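Local coordinates for trichothecene 3-O-acetyltransferase (Gibberella zeae, PDB 3B30), which probably transfers the acetyl group of acetyl-coenzyme A to the 3-hydroxyl of trichothecene mycotoxins, at residues 242-247 with 263-268; 290-295 with 308-313; 377-382 with 412-417. All blocks are in the same frame, centred on the assembly; numbering follows the deposited sequence. Where two conformers were deposited one is given.

The three contacts line the path of the bound coenzyme A derivative from its ribose phosphate along its pantetheine arm. Contacts 2 and 3 join strands of the same mixed sheet, where 286-294 and 375-379 are neighbours; contact 2 is antiparallel and contact 3 parallel, and both rest on backbone hydrogen bonds. Contact 1 lies farther out, its centre about 21 Å from that of the chain, and is a small helix crossing held by apolar side chains, yet its touching residues are also mostly buried. Helix 261-277 ties it to the others: D263 forms a salt bridge with R291 of contact 2, and L265 packs on F414 of contact 3.

Contact 1: residues 242-247 with 263-268. With ETB (Ethyl Coenzyme A), chain B.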
loop_
_atom_site.group_PDB
_atom_site.type_symbol
_atom_site.label_atom_id
_atom_site.label_comp_id
_atom_site.label_asym_id
_atom_site.label_seq_id
_atom_site.Cartn_x
_atom_site.Cartn_y
_atom_site.Cartn_z
ATOM N N SER A 242 14.681 -15.187 7.999
ATOM C CA SER A 242 15.582 -16.120 7.317
ATOM C C SER A 242 15.204 -17.568 7.632
ATOM O O SER A 242 15.355 -18.433 6.772
ATOM C CB SER A 242 17.058 -15.869 7.665
ATOM O OG SER A 242 17.229 -16.053 9.036
ATOM N N GLU A 243 14.720 -17.818 8.852
ATOM C CA GLU A 243 14.253 -19.170 9.247
ATOM C C GLU A 243 12.975 -19.572 8.521
ATOM O O GLU A 243 12.815 -20.722 8.131
ATOM C CB GLU A 243 14.095 -19.276 10.760
ATOM C CG GLU A 243 15.452 -19.127 11.462
ATOM C CD GLU A 243 15.395 -19.347 12.954
ATOM O OE1 GLU A 243 14.314 -19.733 13.469
ATOM O OE2 GLU A 243 16.450 -19.137 13.604
ATOM N N LEU A 244 12.058 -18.623 8.317
ATOM C CA LEU A 244 10.891 -18.897 7.456
ATOM C C LEU A 244 11.313 -19.155 6.018
ATOM O O LEU A 244 10.776 -20.049 5.356
ATOM C CB LEU A 244 9.901 -17.713 7.453
ATOM C CG LEU A 244 9.047 -17.495 8.701
ATOM C CD1 LEU A 244 8.227 -16.210 8.474
ATOM C CD2 LEU A 244 8.135 -18.728 8.931
ATOM N N LYS A 245 12.236 -18.340 5.497
ATOM C CA LYS A 245 12.697 -18.579 4.129
ATOM C C LYS A 245 13.383 -19.945 4.008
ATOM O O LYS A 245 13.175 -20.667 3.036
ATOM C CB LYS A 245 13.616 -17.478 3.608
ATOM C CG LYS A 245 13.934 -17.636 2.104
ATOM C CD LYS A 245 14.955 -16.630 1.662
ATOM C CE LYS A 245 15.215 -16.700 0.163
ATOM N NZ LYS A 245 16.304 -15.750 -0.285
ATOM N N ASP A 246 14.191 -20.284 5.005
ATOM C CA ASP A 246 14.878 -21.585 5.025
ATOM C C ASP A 246 13.846 -22.721 4.999
ATOM O O ASP A 246 13.986 -23.666 4.219
ATOM C CB ASP A 246 15.789 -21.646 6.261
ATOM C CG ASP A 246 16.435 -23.022 6.474
ATOM O OD1 ASP A 246 17.147 -23.532 5.583
ATOM O OD2 ASP A 246 16.234 -23.574 7.569
ATOM N N ALA A 247 12.805 -22.607 5.836
ATOM C CA ALA A 247 11.761 -23.645 5.966
ATOM C C ALA A 247 11.044 -23.874 4.648
ATOM O O ALA A 247 10.807 -25.016 4.230
ATOM C CB ALA A 247 10.749 -23.264 7.068
ATOM N N ASP A 263 7.928 -13.978 -0.303
ATOM C CA ASP A 263 7.106 -15.167 -0.559
ATOM C C ASP A 263 6.863 -15.974 0.727
ATOM O O ASP A 263 5.750 -16.400 0.995
ATOM C CB ASP A 263 7.805 -16.133 -1.535
ATOM C CG ASP A 263 7.916 -15.623 -2.952
ATOM O OD1 ASP A 263 7.222 -14.656 -3.364
ATOM O OD2 ASP A 263 8.744 -16.225 -3.687
ATOM N N ALA A 264 7.936 -16.245 1.483
ATOM C CA ALA A 264 7.885 -17.149 2.653
ATOM C C ALA A 264 7.017 -16.579 3.776
ATOM O O ALA A 264 6.221 -17.295 4.385
ATOM C CB ALA A 264 9.318 -17.439 3.156
ATOM N N LEU A 265 7.142 -15.277 4.031
ATOM C CA LEU A 265 6.262 -14.635 4.996
ATOM C C LEU A 265 4.800 -14.581 4.519
ATOM O O LEU A 265 3.851 -14.855 5.289
ATOM C CB LEU A 265 6.764 -13.205 5.313
ATOM C CG LEU A 265 5.879 -12.496 6.358
ATOM C CD1 LEU A 265 5.730 -13.308 7.662
ATOM C CD2 LEU A 265 6.385 -11.069 6.637
ATOM N N SER A 266 4.599 -14.211 3.257
ATOM C CA SER A 266 3.249 -14.219 2.673
ATOM C C SER A 266 2.625 -15.614 2.814
ATOM O O SER A 266 1.451 -15.752 3.188
ATOM C CB SER A 266 3.311 -13.820 1.203
ATOM O OG SER A 266 3.828 -12.485 1.074
ATOM N N ALA A 267 3.413 -16.649 2.527
ATOM C CA ALA A 267 2.915 -18.033 2.628
ATOM C C ALA A 267 2.600 -18.429 4.073
ATOM O O ALA A 267 1.613 -19.119 4.333
ATOM C CB ALA A 267 3.912 -19.023 2.004
ATOM N N PHE A 268 3.444 -17.983 5.005
ATOM C CA PHE A 268 3.312 -18.326 6.391
ATOM C C PHE A 268 2.046 -17.685 6.985
ATOM O O PHE A 268 1.376 -18.277 7.837
ATOM C CB PHE A 268 4.575 -17.877 7.143
ATOM C CG PHE A 268 4.525 -18.122 8.625
ATOM C CD1 PHE A 268 4.699 -19.411 9.153
ATOM C CD2 PHE A 268 4.330 -17.057 9.503
ATOM C CE1 PHE A 268 4.660 -19.619 10.558
ATOM C CE2 PHE A 268 4.289 -17.247 10.891
ATOM C CZ PHE A 268 4.452 -18.531 11.425
HETATM N N1A ETB B . 18.332 -17.813 -6.908
HETATM C C2A ETB B . 17.811 -17.638 -5.681
HETATM N N3A ETB B . 17.071 -16.566 -5.375
HETATM C C4A ETB B . 16.801 -15.657 -6.289
HETATM C C5A ETB B . 17.320 -15.794 -7.538
HETATM C C6A ETB B . 18.120 -16.894 -7.861
HETATM N N6A ETB B . 18.747 -17.003 -9.007
HETATM N N7A ETB B . 16.939 -14.740 -8.210
HETATM C C8A ETB B . 16.210 -13.946 -7.439
HETATM N N9A ETB B . 16.128 -14.507 -6.234
HETATM C C1B ETB B . 15.516 -13.972 -5.041
HETATM C C2B ETB B . 16.260 -12.780 -4.495
HETATM O O2B ETB B . 17.426 -13.117 -3.882
HETATM C C3B ETB B . 15.209 -12.142 -3.629
HETATM O O3B ETB B . 15.174 -12.840 -2.454
HETATM P P3B ETB B . 15.268 -12.233 -1.073
HETATM O O7A ETB B . 16.601 -12.008 -0.986
HETATM O O8A ETB B . 14.627 -10.994 -1.011
HETATM O O9A ETB B . 14.787 -13.199 -0.153
HETATM C C4B ETB B . 13.975 -12.496 -4.381
HETATM O O4B ETB B . 14.262 -13.476 -5.295
HETATM C C5B ETB B . 13.453 -11.265 -5.060
HETATM O O5B ETB B . 12.322 -11.521 -5.776
HETATM P P1A ETB B . 11.307 -10.422 -6.173
HETATM O O1A ETB B . 10.293 -11.204 -6.845
HETATM O O2A ETB B . 11.912 -9.416 -7.006
HETATM O O3A ETB B . 10.833 -9.624 -4.929
HETATM P P2A ETB B . 10.062 -10.064 -3.683
HETATM O O4A ETB B . 10.766 -9.449 -2.659
HETATM O O5A ETB B . 9.928 -11.440 -3.671
HETATM O O6A ETB B . 8.662 -9.434 -3.815
HETATM C CBP ETB B . 6.667 -8.696 -4.809
HETATM C CCP ETB B . 7.767 -9.756 -4.809
HETATM C CDP ETB B . 5.596 -9.200 -5.706
HETATM C CEP ETB B . 6.026 -8.390 -3.482
HETATM C CAP ETB B . 7.282 -7.384 -5.271
HETATM O OAP ETB B . 7.948 -7.535 -6.447
HETATM C C9P ETB B . 6.246 -6.309 -5.341
HETATM O O9P ETB B . 5.625 -6.200 -6.518
HETATM N N8P ETB B . 5.969 -5.619 -4.258
HETATM C C7P ETB B . 5.138 -4.461 -4.187
HETATM C C6P ETB B . 3.644 -4.694 -4.147
HETATM C C5P ETB B . 2.875 -3.392 -4.147
HETATM O O5P ETB B . 3.070 -2.459 -4.957
HETATM N N4P ETB B . 2.017 -3.303 -3.193
HETATM C C3P ETB B . 0.766 -2.631 -3.351
#
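L244 carries the close-packed half of this crossing, pushing its two methyl groups into the surface of helix 261-277. The short helical segments 242-247 and 263-268 meet at 83°, with axes 8.7 Å apart, so their contact is confined to a small patch. CD2 of L244 lies over one face of the F268 ring, 3.8 Å from its centroid and displaced toward the rim, a CH-pi contact. CD1, the other branch, meets CD1 of L265 at 3.9 Å. F268 has CG anti to its backbone N (chi1 177°), which carries the ring out to meet L244; Y446 packs edge-to-face with the same ring. A264 fills the point of closest backbone approach, where its CB sits 3.7 Å from CA of K245.

On the coenzyme side the contact is looser. K245 touches helix 261-277 mainly through its backbone and CB, while its fully extended chain leads away to the ligand, and NZ donates a 3.0 Å hydrogen bond to O9A of the 3'-phosphate. S242, E243 and D246 form the solvent side of helix 238-249. The chemistry is therefore divided: apolar packing holds the two helices together, and the single lysine beside it offers a charge that would be expected to complement the phosphate.

Contact 2: residues 290-295 with 308-313; sequences CRAVDA and LLQNMT. With ETB (Ethyl Coenzyme A), chain B.
R291 and T313 lie side by side and point the same way; they form a hydrogen-bonded pair on strands 286-294 and 310-318, an antiparallel pair at the margin of the mixed sheet. CB of R291 is 3.5 Å from OG1 of T313, and a water accepts from NH1 of R291, in the guanidinium plane, while also bonded to this hydroxyl. The extended run from CG to NE takes the guanidinium off the strand pair to salt bridges with D263 and D262; CCP of the coenzyme lies over one face. On the same side, V293 crosses T313 at about a right angle, with CG2 against CG2 at 3.9 Å, and helix 340-356 covers both through M343.

A292, D294, Q310 and M312 occupy the other side. M312 bends at chi3 (99°), which turns its CE back over the neighbouring strand, 3.2 Å from N of A292 and near its CB, while its SD rests against CB of C290. CB of A295 packs on CD1 of L309, next to the bond from A295 N to L309 O. D294 brings OD1 near O of L309 without bonding it; OD1 forms a salt bridge with R296 and OD2 one with K382, and the side chain caps a backbone N just past the segment, at the turn into a helix.

Paired R291-T313 and V293-N311 are each closed by two backbone bonds. The outward-facing amide between them and the turn serves the ligand instead: N of D294 donates to O9P of the pantetheine at 2.7 Å, with an N-H...O angle of 159°.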
loop_
_atom_site.group_PDB
_atom_site.type_symbol
_atom_site.label_atom_id
_atom_site.label_comp_id
_atom_site.label_asym_id
_atom_site.label_seq_id
_atom_site.Cartn_x
_atom_site.Cartn_y
_atom_site.Cartn_z
ATOM N N CYS A 290 -4.875 -13.054 -2.515
ATOM C CA CYS A 290 -4.740 -12.004 -3.502
ATOM C C CYS A 290 -3.493 -11.214 -3.148
ATOM O O CYS A 290 -3.399 -10.619 -2.075
ATOM C CB CYS A 290 -5.953 -11.072 -3.486
ATOM S SG CYS A 290 -7.545 -11.916 -3.698
ATOM N N ARG A 291 -2.516 -11.228 -4.039
ATOM C CA ARG A 291 -1.244 -10.597 -3.710
ATOM C C ARG A 291 -0.943 -9.396 -4.634
ATOM O O ARG A 291 -0.919 -9.549 -5.854
ATOM C CB ARG A 291 -0.139 -11.626 -3.837
ATOM C CG ARG A 291 1.178 -11.156 -3.229
ATOM C CD ARG A 291 2.311 -12.076 -3.715
ATOM N NE ARG A 291 3.548 -11.918 -2.943
ATOM C CZ ARG A 291 4.644 -12.653 -3.127
ATOM N NH1 ARG A 291 4.645 -13.581 -4.056
ATOM N NH2 ARG A 291 5.719 -12.468 -2.371
ATOM N N ALA A 292 -0.691 -8.227 -4.043
ATOM C CA ALA A 292 -0.348 -7.037 -4.825
ATOM C C ALA A 292 1.049 -7.180 -5.424
ATOM O O ALA A 292 2.014 -7.633 -4.752
ATOM C CB ALA A 292 -0.436 -5.765 -4.002
ATOM N N VAL A 293 1.137 -6.827 -6.696
ATOM C CA VAL A 293 2.389 -6.882 -7.438
ATOM C C VAL A 293 2.607 -5.551 -8.181
ATOM O O VAL A 293 1.718 -5.078 -8.892
ATOM C CB VAL A 293 2.408 -8.073 -8.442
ATOM C CG1 VAL A 293 3.766 -8.180 -9.127
ATOM C CG2 VAL A 293 2.178 -9.387 -7.694
ATOM N N ASP A 294 3.792 -4.970 -8.008
ATOM C CA ASP A 294 4.257 -3.857 -8.853
ATOM C C ASP A 294 4.458 -4.363 -10.277
ATOM O O ASP A 294 5.223 -5.299 -10.498
ATOM C CB ASP A 294 5.597 -3.327 -8.279
ATOM C CG ASP A 294 6.180 -2.153 -9.078
ATOM O OD1 ASP A 294 5.500 -1.614 -9.981
ATOM O OD2 ASP A 294 7.324 -1.759 -8.760
ATOM N N ALA A 295 3.738 -3.765 -11.234
ATOM C CA ALA A 295 3.816 -4.142 -12.630
ATOM C C ALA A 295 4.860 -3.372 -13.431
ATOM O O ALA A 295 5.029 -3.630 -14.621
ATOM C CB ALA A 295 2.425 -4.032 -13.320
ATOM N N LEU A 308 0.241 4.725 -11.079
ATOM C CA LEU A 308 -0.385 3.506 -10.589
ATOM C C LEU A 308 -0.184 2.440 -11.664
ATOM O O LEU A 308 -0.779 2.492 -12.761
ATOM C CB LEU A 308 -1.864 3.781 -10.329
ATOM C CG LEU A 308 -2.792 2.773 -9.637
ATOM C CD1 LEU A 308 -2.861 1.427 -10.396
ATOM C CD2 LEU A 308 -2.391 2.544 -8.233
ATOM N N LEU A 309 0.671 1.470 -11.343
ATOM C CA LEU A 309 1.017 0.413 -12.281
ATOM C C LEU A 309 1.213 -0.823 -11.448
ATOM O O LEU A 309 2.338 -1.169 -11.074
ATOM C CB LEU A 309 2.300 0.740 -13.066
ATOM C CG LEU A 309 2.669 -0.216 -14.217
ATOM C CD1 LEU A 309 1.440 -0.848 -14.954
ATOM C CD2 LEU A 309 3.642 0.451 -15.233
ATOM N N GLN A 310 0.090 -1.464 -11.134
ATOM C CA GLN A 310 0.042 -2.533 -10.140
ATOM C C GLN A 310 -0.991 -3.540 -10.629
ATOM O O GLN A 310 -1.889 -3.204 -11.412
ATOM C CB GLN A 310 -0.436 -1.948 -8.799
ATOM C CG GLN A 310 -0.272 -2.850 -7.593
ATOM C CD GLN A 310 -1.412 -2.699 -6.628
ATOM O OE1 GLN A 310 -2.036 -3.683 -6.236
ATOM N NE2 GLN A 310 -1.718 -1.450 -6.257
ATOM N N ASN A 311 -0.883 -4.774 -10.157
ATOM C CA ASN A 311 -1.925 -5.754 -10.397
ATOM C C ASN A 311 -1.908 -6.661 -9.175
ATOM O O ASN A 311 -1.283 -6.331 -8.167
ATOM C CB ASN A 311 -1.630 -6.511 -11.692
ATOM C CG ASN A 311 -2.869 -7.179 -12.316
ATOM O OD1 ASN A 311 -3.889 -7.432 -11.645
ATOM N ND2 ASN A 311 -2.768 -7.479 -13.604
ATOM N N MET A 312 -2.621 -7.775 -9.236
ATOM C CA MET A 312 -2.552 -8.778 -8.197
ATOM C C MET A 312 -2.275 -10.147 -8.857
ATOM O O MET A 312 -2.495 -10.320 -10.070
ATOM C CB MET A 312 -3.861 -8.819 -7.397
ATOM C CG MET A 312 -4.149 -7.494 -6.645
ATOM S SD MET A 312 -5.090 -7.729 -5.160
ATOM C CE MET A 312 -3.843 -7.691 -3.914
ATOM N N THR A 313 -1.772 -11.091 -8.063
ATOM C CA THR A 313 -1.781 -12.513 -8.449
ATOM C C THR A 313 -2.788 -13.200 -7.529
ATOM O O THR A 313 -2.993 -12.774 -6.395
ATOM C CB THR A 313 -0.364 -13.194 -8.375
ATOM O OG1 THR A 313 0.131 -13.133 -7.037
ATOM C CG2 THR A 313 0.651 -12.520 -9.337
HETATM N N1A ETB B . 18.332 -17.813 -6.908
HETATM C C2A ETB B . 17.811 -17.638 -5.681
HETATM N N3A ETB B . 17.071 -16.566 -5.375
HETATM C C4A ETB B . 16.801 -15.657 -6.289
HETATM C C5A ETB B . 17.320 -15.794 -7.538
HETATM C C6A ETB B . 18.120 -16.894 -7.861
HETATM N N6A ETB B . 18.747 -17.003 -9.007
HETATM N N7A ETB B . 16.939 -14.740 -8.210
HETATM C C8A ETB B . 16.210 -13.946 -7.439
HETATM N N9A ETB B . 16.128 -14.507 -6.234
HETATM C C1B ETB B . 15.516 -13.972 -5.041
HETATM C C2B ETB B . 16.260 -12.780 -4.495
HETATM O O2B ETB B . 17.426 -13.117 -3.882
HETATM C C3B ETB B . 15.209 -12.142 -3.629
HETATM O O3B ETB B . 15.174 -12.840 -2.454
HETATM P P3B ETB B . 15.268 -12.233 -1.073
HETATM O O7A ETB B . 16.601 -12.008 -0.986
HETATM O O8A ETB B . 14.627 -10.994 -1.011
HETATM O O9A ETB B . 14.787 -13.199 -0.153
HETATM C C4B ETB B . 13.975 -12.496 -4.381
HETATM O O4B ETB B . 14.262 -13.476 -5.295
HETATM C C5B ETB B . 13.453 -11.265 -5.060
HETATM O O5B ETB B . 12.322 -11.521 -5.776
HETATM P P1A ETB B . 11.307 -10.422 -6.173
HETATM O O1A ETB B . 10.293 -11.204 -6.845
HETATM O O2A ETB B . 11.912 -9.416 -7.006
HETATM O O3A ETB B . 10.833 -9.624 -4.929
HETATM P P2A ETB B . 10.062 -10.064 -3.683
HETATM O O4A ETB B . 10.766 -9.449 -2.659
HETATM O O5A ETB B . 9.928 -11.440 -3.671
HETATM O O6A ETB B . 8.662 -9.434 -3.815
HETATM C CBP ETB B . 6.667 -8.696 -4.809
HETATM C CCP ETB B . 7.767 -9.756 -4.809
HETATM C CDP ETB B . 5.596 -9.200 -5.706
HETATM C CEP ETB B . 6.026 -8.390 -3.482
HETATM C CAP ETB B . 7.282 -7.384 -5.271
HETATM O OAP ETB B . 7.948 -7.535 -6.447
HETATM C C9P ETB B . 6.246 -6.309 -5.341
HETATM O O9P ETB B . 5.625 -6.200 -6.518
HETATM N N8P ETB B . 5.969 -5.619 -4.258
HETATM C C7P ETB B . 5.138 -4.461 -4.187
HETATM C C6P ETB B . 3.644 -4.694 -4.147
HETATM C C5P ETB B . 2.875 -3.392 -4.147
HETATM O O5P ETB B . 3.070 -2.459 -4.957
HETATM N N4P ETB B . 2.017 -3.303 -3.193
HETATM C C3P ETB B . 0.766 -2.631 -3.351
HETATM O O HOH W 1 2.715 -13.980 -6.274
#

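Contact 3: residues 377-382 with 412-417. With ETB (Ethyl Coenzyme A), chain B.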
loop_
_atom_site.group_PDB
_atom_site.type_symbol
_atom_site.label_atom_id
_atom_site.label_comp_id
_atom_site.label_asym_id
_atom_site.label_seq_id
_atom_site.Cartn_x
_atom_site.Cartn_y
_atom_site.Cartn_z
ATOM N N LEU A 377 -3.280 -9.194 0.492
ATOM C CA LEU A 377 -2.009 -8.689 1.019
ATOM C C LEU A 377 -1.309 -7.772 0.027
ATOM O O LEU A 377 -1.162 -8.132 -1.142
ATOM C CB LEU A 377 -1.049 -9.844 1.381
ATOM C CG LEU A 377 0.442 -9.483 1.675
ATOM C CD1 LEU A 377 0.614 -8.598 2.898
ATOM C CD2 LEU A 377 1.319 -10.714 1.798
ATOM N N SER A 378 -0.899 -6.607 0.534
ATOM C CA SER A 378 -0.085 -5.645 -0.217
ATOM C C SER A 378 1.249 -5.385 0.496
ATOM O O SER A 378 1.303 -4.773 1.574
ATOM C CB SER A 378 -0.843 -4.328 -0.465
ATOM O OG SER A 378 -0.086 -3.487 -1.330
ATOM N N SER A 379 2.339 -5.878 -0.102
ATOM C CA SER A 379 3.674 -5.703 0.473
ATOM C C SER A 379 4.281 -4.361 0.084
ATOM O O SER A 379 4.454 -4.066 -1.111
ATOM C CB SER A 379 4.608 -6.819 -0.006
ATOM O OG SER A 379 5.934 -6.595 0.424
ATOM N N TRP A 380 4.640 -3.556 1.076
ATOM C CA TRP A 380 5.403 -2.322 0.785
ATOM C C TRP A 380 6.873 -2.521 1.136
ATOM O O TRP A 380 7.645 -1.554 1.231
ATOM C CB TRP A 380 4.818 -1.146 1.586
ATOM C CG TRP A 380 3.355 -0.846 1.268
ATOM C CD1 TRP A 380 2.643 -1.288 0.188
ATOM C CD2 TRP A 380 2.463 -0.021 2.024
ATOM N NE1 TRP A 380 1.361 -0.799 0.233
ATOM C CE2 TRP A 380 1.223 -0.011 1.342
ATOM C CE3 TRP A 380 2.583 0.695 3.224
ATOM C CZ2 TRP A 380 0.108 0.693 1.812
ATOM C CZ3 TRP A 380 1.470 1.408 3.692
ATOM C CH2 TRP A 380 0.258 1.400 2.990
ATOM N N ALA A 381 7.270 -3.787 1.319
ATOM C CA ALA A 381 8.576 -4.110 1.922
ATOM C C ALA A 381 9.731 -3.478 1.148
ATOM O O ALA A 381 10.691 -3.007 1.763
ATOM C CB ALA A 381 8.783 -5.641 2.027
ATOM N N LYS A 382 9.627 -3.463 -0.185
ATOM C CA LYS A 382 10.733 -3.004 -1.079
ATOM C C LYS A 382 10.846 -1.483 -1.290
ATOM O O LYS A 382 11.776 -1.019 -1.968
ATOM C CB LYS A 382 10.623 -3.667 -2.458
ATOM C CG LYS A 382 9.438 -3.143 -3.307
ATOM C CD LYS A 382 9.342 -3.915 -4.619
ATOM C CE LYS A 382 8.322 -3.311 -5.558
ATOM N NZ LYS A 382 8.918 -3.052 -6.886
ATOM N N MET A 412 -4.275 -6.829 4.530
ATOM C CA MET A 412 -2.977 -6.943 5.187
ATOM C C MET A 412 -1.895 -6.159 4.450
ATOM O O MET A 412 -2.007 -5.962 3.256
ATOM C CB MET A 412 -2.557 -8.403 5.292
ATOM C CG MET A 412 -3.526 -9.291 6.059
ATOM S SD MET A 412 -2.890 -10.985 6.140
ATOM C CE MET A 412 -4.342 -11.781 6.838
ATOM N N TYR A 413 -0.906 -5.652 5.192
ATOM C CA TYR A 413 0.256 -4.958 4.570
ATOM C C TYR A 413 1.570 -5.467 5.141
ATOM O O TYR A 413 1.615 -5.860 6.320
ATOM C CB TYR A 413 0.201 -3.443 4.827
ATOM C CG TYR A 413 -1.035 -2.782 4.271
ATOM C CD1 TYR A 413 -2.135 -2.502 5.084
ATOM C CD2 TYR A 413 -1.118 -2.466 2.914
ATOM C CE1 TYR A 413 -3.284 -1.908 4.542
ATOM C CE2 TYR A 413 -2.263 -1.891 2.372
ATOM C CZ TYR A 413 -3.331 -1.610 3.188
ATOM O OH TYR A 413 -4.438 -1.030 2.595
ATOM N N PHE A 414 2.644 -5.430 4.335
ATOM C CA PHE A 414 4.008 -5.407 4.908
ATOM C C PHE A 414 4.503 -3.966 4.849
ATOM O O PHE A 414 4.359 -3.288 3.820
ATOM C CB PHE A 414 5.008 -6.280 4.141
ATOM C CG PHE A 414 4.658 -7.757 4.114
ATOM C CD1 PHE A 414 3.794 -8.302 5.064
ATOM C CD2 PHE A 414 5.223 -8.594 3.154
ATOM C CE1 PHE A 414 3.453 -9.676 5.013
ATOM C CE2 PHE A 414 4.901 -9.962 3.105
ATOM C CZ PHE A 414 4.016 -10.486 4.036
ATOM N N MET A 415 5.102 -3.516 5.940
ATOM C CA MET A 415 5.724 -2.196 5.945
ATOM C C MET A 415 7.007 -2.217 5.109
ATOM O O MET A 415 7.534 -3.302 4.830
ATOM C CB MET A 415 6.012 -1.775 7.366
ATOM C CG MET A 415 4.748 -1.666 8.262
ATOM S SD MET A 415 3.523 -0.490 7.640
ATOM C CE MET A 415 2.219 -1.529 6.964
ATOM N N PRO A 416 7.505 -1.027 4.712
ATOM C CA PRO A 416 8.861 -0.959 4.200
ATOM C C PRO A 416 9.767 -1.700 5.182
ATOM O O PRO A 416 9.676 -1.512 6.424
ATOM C CB PRO A 416 9.154 0.560 4.165
ATOM C CG PRO A 416 7.802 1.180 3.957
ATOM C CD PRO A 416 6.848 0.306 4.753
ATOM N N LYS A 417 10.591 -2.579 4.632
ATOM C CA LYS A 417 11.461 -3.445 5.412
ATOM C C LYS A 417 12.480 -2.562 6.102
ATOM O O LYS A 417 13.084 -1.699 5.457
ATOM C CB LYS A 417 12.197 -4.401 4.466
ATOM C CG LYS A 417 13.169 -5.363 5.149
ATOM C CD LYS A 417 13.926 -6.245 4.121
ATOM C CE LYS A 417 15.057 -5.487 3.411
ATOM N NZ LYS A 417 16.090 -5.072 4.420
HETATM N N1A ETB B . 18.332 -17.813 -6.908
HETATM C C2A ETB B . 17.811 -17.638 -5.681
HETATM N N3A ETB B . 17.071 -16.566 -5.375
HETATM C C4A ETB B . 16.801 -15.657 -6.289
HETATM C C5A ETB B . 17.320 -15.794 -7.538
HETATM C C6A ETB B . 18.120 -16.894 -7.861
HETATM N N6A ETB B . 18.747 -17.003 -9.007
HETATM N N7A ETB B . 16.939 -14.740 -8.210
HETATM C C8A ETB B . 16.210 -13.946 -7.439
HETATM N N9A ETB B . 16.128 -14.507 -6.234
HETATM C C1B ETB B . 15.516 -13.972 -5.041
HETATM C C2B ETB B . 16.260 -12.780 -4.495
HETATM O O2B ETB B . 17.426 -13.117 -3.882
HETATM C C3B ETB B . 15.209 -12.142 -3.629
HETATM O O3B ETB B . 15.174 -12.840 -2.454
HETATM P P3B ETB B . 15.268 -12.233 -1.073
HETATM O O7A ETB B . 16.601 -12.008 -0.986
HETATM O O8A ETB B . 14.627 -10.994 -1.011
HETATM O O9A ETB B . 14.787 -13.199 -0.153
HETATM C C4B ETB B . 13.975 -12.496 -4.381
HETATM O O4B ETB B . 14.262 -13.476 -5.295
HETATM C C5B ETB B . 13.453 -11.265 -5.060
HETATM O O5B ETB B . 12.322 -11.521 -5.776
HETATM P P1A ETB B . 11.307 -10.422 -6.173
HETATM O O1A ETB B . 10.293 -11.204 -6.845
HETATM O O2A ETB B . 11.912 -9.416 -7.006
HETATM O O3A ETB B . 10.833 -9.624 -4.929
HETATM P P2A ETB B . 10.062 -10.064 -3.683
HETATM O O4A ETB B . 10.766 -9.449 -2.659
HETATM O O5A ETB B . 9.928 -11.440 -3.671
HETATM O O6A ETB B . 8.662 -9.434 -3.815
HETATM C CBP ETB B . 6.667 -8.696 -4.809
HETATM C CCP ETB B . 7.767 -9.756 -4.809
HETATM C CDP ETB B . 5.596 -9.200 -5.706
HETATM C CEP ETB B . 6.026 -8.390 -3.482
HETATM C CAP ETB B . 7.282 -7.384 -5.271
HETATM O OAP ETB B . 7.948 -7.535 -6.447
HETATM C C9P ETB B . 6.246 -6.309 -5.341
HETATM O O9P ETB B . 5.625 -6.200 -6.518
HETATM N N8P ETB B . 5.969 -5.619 -4.258
HETATM C C7P ETB B . 5.138 -4.461 -4.187
HETATM C C6P ETB B . 3.644 -4.694 -4.147
HETATM C C5P ETB B . 2.875 -3.392 -4.147
HETATM O O5P ETB B . 3.070 -2.459 -4.957
HETATM N N4P ETB B . 2.017 -3.303 -3.193
HETATM C C3P ETB B . 0.766 -2.631 -3.351
#
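W380 and Y413 lean together obliquely, their planes at 42°: CD2 of Y413 lies over one face of the indole, toward the rim, and CH2 of W380 over one face of the phenol ring. N4P of the ethyl coenzyme A comes to the indole edge, in its plane. The third flat group, F414, has CD1 of L377 over one face, 4.0 Å from the ring centroid, while CD2 of L377 meets CZ at 3.5 Å.

These rings flank a parallel pair in the mixed sheet, strands 375-379 and 411-414. L377, S379 and F414 face helix 261-277, where S266 touches both L377 and F414; S378 and Y413 face the other way. W380 has CG anti to its carbonyl carbon (chi1 -60°), which brings the indole back across Y413.

Backbone bonds run from S378 N to M412 O, F414 N to S378 O and W380 N to F414 O; beyond the strands, K417 N bonds A381 O. The strand end meets the pantetheine arm, N4P giving a weak hydrogen bond to O of S379. S379, whose hydroxyl also bonds D262, opens an ST turn, OG accepting from N of A381 at 3.2 Å.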